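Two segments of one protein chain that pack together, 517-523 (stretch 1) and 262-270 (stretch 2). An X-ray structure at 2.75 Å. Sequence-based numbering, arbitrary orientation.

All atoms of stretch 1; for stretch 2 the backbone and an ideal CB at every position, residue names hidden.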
# COMPACT_ATOMS: atom_id res chain seq x y z
N THR B 517 -19.12 36.51 22.85
CA THR B 517 -18.17 36.78 21.74
C THR B 517 -16.77 36.37 22.19
O THR B 517 -16.54 36.37 23.41
CB THR B 517 -18.16 38.26 21.33
OG1 THR B 517 -17.64 39.00 22.43
CG2 THR B 517 -19.52 38.78 20.96
N HIS B 518 -15.89 36.06 21.25
CA HIS B 518 -14.45 35.73 21.47
C HIS B 518 -13.85 36.69 22.51
O HIS B 518 -13.23 36.20 23.47
CB HIS B 518 -13.69 35.76 20.13
CG HIS B 518 -12.28 35.32 20.24
ND1 HIS B 518 -11.30 35.75 19.38
CD2 HIS B 518 -11.68 34.48 21.11
CE1 HIS B 518 -10.16 35.19 19.71
NE2 HIS B 518 -10.36 34.41 20.77
N TYR B 519 -14.04 38.00 22.33
CA TYR B 519 -13.45 39.05 23.18
C TYR B 519 -14.03 38.92 24.59
O TYR B 519 -13.26 38.89 25.58
CB TYR B 519 -13.68 40.44 22.57
CG TYR B 519 -13.46 41.53 23.57
CD1 TYR B 519 -12.19 41.94 23.92
CD2 TYR B 519 -14.54 42.11 24.23
CE1 TYR B 519 -11.99 42.89 24.91
CE2 TYR B 519 -14.36 43.05 25.23
CZ TYR B 519 -13.07 43.45 25.57
OH TYR B 519 -12.86 44.40 26.52
N GLU B 520 -15.36 38.86 24.69
CA GLU B 520 -16.09 38.70 25.98
C GLU B 520 -15.56 37.45 26.69
O GLU B 520 -15.25 37.56 27.89
CB GLU B 520 -17.60 38.62 25.75
CG GLU B 520 -18.24 39.93 25.34
CD GLU B 520 -19.70 39.81 24.94
OE1 GLU B 520 -20.11 38.72 24.48
OE2 GLU B 520 -20.48 40.80 25.21
N PHE B 521 -15.45 36.31 26.00
CA PHE B 521 -14.99 35.03 26.60
C PHE B 521 -13.60 35.23 27.18
O PHE B 521 -13.39 34.88 28.35
CB PHE B 521 -15.00 33.87 25.59
CG PHE B 521 -14.76 32.51 26.20
CD1 PHE B 521 -13.47 32.06 26.49
CD2 PHE B 521 -15.82 31.68 26.50
CE1 PHE B 521 -13.27 30.81 27.05
CE2 PHE B 521 -15.61 30.43 27.05
CZ PHE B 521 -14.34 30.00 27.33
N LEU B 522 -12.67 35.79 26.39
CA LEU B 522 -11.26 36.02 26.80
C LEU B 522 -11.26 36.92 28.04
O LEU B 522 -10.55 36.59 29.02
CB LEU B 522 -10.48 36.64 25.64
CG LEU B 522 -10.05 35.68 24.52
CD1 LEU B 522 -9.53 36.45 23.30
CD2 LEU B 522 -8.99 34.71 25.02
N ARG B 523 -12.04 38.00 28.00
CA ARG B 523 -12.08 39.04 29.07
C ARG B 523 -12.53 38.39 30.38
O ARG B 523 -11.88 38.64 31.42
CB ARG B 523 -13.01 40.18 28.66
CG ARG B 523 -13.03 41.35 29.63
CD ARG B 523 -14.18 42.30 29.33
NE ARG B 523 -15.43 41.58 29.50
CZ ARG B 523 -16.58 41.91 28.92
NH1 ARG B 523 -16.66 42.97 28.14
NH2 ARG B 523 -17.64 41.14 29.11
N UNK B 262 -11.49 48.62 15.84
CA UNK B 262 -12.61 48.18 16.71
C UNK B 262 -12.28 46.80 17.27
O UNK B 262 -12.69 45.80 16.68
CB UNK B 262 -13.93 48.14 15.94
N UNK B 263 -11.56 46.78 18.39
CA UNK B 263 -10.91 45.58 18.98
C UNK B 263 -11.90 44.45 19.25
O UNK B 263 -11.59 43.30 18.93
CB UNK B 263 -10.21 45.95 20.29
N UNK B 264 -13.04 44.76 19.86
CA UNK B 264 -14.10 43.77 20.20
C UNK B 264 -14.56 43.11 18.89
O UNK B 264 -14.52 41.88 18.87
CB UNK B 264 -15.28 44.43 20.92
N UNK B 265 -14.91 43.89 17.86
CA UNK B 265 -15.43 43.39 16.56
C UNK B 265 -14.36 42.62 15.77
O UNK B 265 -14.70 41.64 15.09
CB UNK B 265 -15.94 44.56 15.71
N UNK B 266 -13.09 43.05 15.87
CA UNK B 266 -11.99 42.65 14.94
C UNK B 266 -11.24 41.42 15.45
O UNK B 266 -10.67 40.71 14.61
CB UNK B 266 -11.00 43.80 14.75
N UNK B 267 -11.17 41.22 16.77
CA UNK B 267 -10.37 40.14 17.40
C UNK B 267 -11.04 38.80 17.13
O UNK B 267 -11.72 38.26 18.03
CB UNK B 267 -10.22 40.36 18.91
N UNK B 268 -10.83 38.27 15.93
CA UNK B 268 -11.55 37.08 15.42
C UNK B 268 -11.00 35.80 16.03
O UNK B 268 -9.78 35.66 16.21
CB UNK B 268 -11.45 37.00 13.89
N UNK B 269 -11.96 34.96 16.42
CA UNK B 269 -11.95 33.48 16.54
C UNK B 269 -11.11 32.72 15.49
O UNK B 269 -11.09 31.48 15.60
CB UNK B 269 -13.39 32.97 16.45
N UNK B 270 -10.54 33.36 14.46
CA UNK B 270 -9.93 32.63 13.30
C UNK B 270 -8.64 33.31 12.80
O UNK B 270 -8.49 34.52 12.97
CB UNK B 270 -10.93 32.54 12.15

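Position 262 lies just before a helical turn, with nothing of stretch 1 within 5.5 Å of its ideal CB. A capping residue such as Ser, Thr, Asp or Asn would suit it. It is Asn262, and its OD1 accepts a weak capping bond from the backbone N of position 265 at 3.4 Å.

Position 263 is helical, and its CA-to-CB bond points sideways. A short side chain would stop short of stretch 1; a long one could reach the Tyr519 ring. The residue is Arg263. Its extended chain brings NH1 to 3.8 Å from Tyr519 CE1, near the plane of that ring at its edge. Seen from the guanidinium, Tyr519 CE1 lies over one face.

Position 264 is close to stretch 1: its CA is 5.6 Å from the CA of Tyr519, and its ideal CB is 4.1 Å from Tyr519 CD2. The CA-to-CB bond points sideways, alongside the ring. Side chains with a methylene to lay on the ring would fit, among them Leu, Met, Gln, Glu and Lys. It is Glu264. Its CG sits over the ring face, 3.4 Å from Tyr519 CD2, and makes a CH-pi contact. The carbon chain, not the carboxylate, makes the closest approach.

Positions 265 and 266 have no neighbor in stretch 1 near the ideal CB. Many helix-compatible residues would do, polar ones included. They are Glu265 and Glu266. Glu266 OE2 accepts from Asn262 N at 2.9 Å, which ties the side chain back to the start of the turn.

Position 267 leaves helical phi/psi, at -72/79. Its CB points toward stretch 1, 4.8 Å from His518 ND1 and 5.0 Å from Tyr519 CB. Leu522 lies farther along. The space favors a long apolar side chain; Leu or Met are candidates. It is Met267. SD is 3.8 Å from Leu522 CD1, and CE is 4.1 Å from Tyr519 CD1. The backbone contributes as well: His518 ND1 donates to Met267 O at 2.9 Å, a bond available to any residue here.

Position 268 is extended, and its CB points away from stretch 1. The choice is wide. It is His268, whose side chain stays 5.7 Å or more from stretch 1.

Position 269 has its CB sideways, 4.5 Å from His518 ND1. A small or medium residue, polar or apolar, could sit beside the imidazole. It is Asn269. CA lies over the His518 ring face, 4.1 Å from its centroid, in a CH-pi contact. Its ND2 is hydrogen-bonded elsewhere in the structure.

Position 270 points away, so stretch 1 sets little constraint. It is Val270.

Stretch 2 (262-270) NREEEMHNV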
# COMPACT_ATOMS: atom_id res chain seq x y z
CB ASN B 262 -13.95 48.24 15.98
CG ASN B 262 -15.12 47.95 16.89
OD1 ASN B 262 -14.98 47.25 17.90
ND2 ASN B 262 -16.29 48.44 16.52
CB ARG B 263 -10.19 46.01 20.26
CG ARG B 263 -9.43 44.90 20.95
CD ARG B 263 -9.08 45.42 22.32
NE ARG B 263 -8.19 44.53 23.00
CZ ARG B 263 -8.13 44.38 24.32
NH1 ARG B 263 -8.92 45.08 25.10
NH2 ARG B 263 -7.26 43.53 24.83
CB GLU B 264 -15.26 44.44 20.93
CG GLU B 264 -14.89 44.92 22.33
CD GLU B 264 -16.05 45.42 23.18
OE1 GLU B 264 -17.19 44.96 22.96
OE2 GLU B 264 -15.83 46.28 24.07
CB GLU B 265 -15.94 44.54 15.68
CG GLU B 265 -17.32 45.06 16.04
CD GLU B 265 -18.01 45.85 14.92
OE1 GLU B 265 -17.75 45.58 13.73
OE2 GLU B 265 -18.87 46.72 15.22
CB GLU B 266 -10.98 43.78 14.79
CG GLU B 266 -11.41 44.89 13.87
CD GLU B 266 -10.22 45.74 13.45
OE1 GLU B 266 -9.42 45.25 12.59
OE2 GLU B 266 -10.06 46.85 14.01
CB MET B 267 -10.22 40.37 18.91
CG MET B 267 -9.20 39.47 19.53
SD MET B 267 -9.18 39.67 21.32
CE MET B 267 -8.92 41.44 21.43
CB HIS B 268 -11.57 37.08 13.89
CG HIS B 268 -12.47 38.14 13.34
ND1 HIS B 268 -12.33 38.64 12.08
CD2 HIS B 268 -13.49 38.81 13.89
CE1 HIS B 268 -13.24 39.57 11.87
NE2 HIS B 268 -13.96 39.69 12.97
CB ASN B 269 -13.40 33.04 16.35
CG ASN B 269 -13.87 32.08 17.40
OD1 ASN B 269 -13.07 31.62 18.22
ND2 ASN B 269 -15.16 31.79 17.39
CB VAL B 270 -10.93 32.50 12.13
CG1 VAL B 270 -12.25 31.90 12.57
CG2 VAL B 270 -11.15 33.81 11.40
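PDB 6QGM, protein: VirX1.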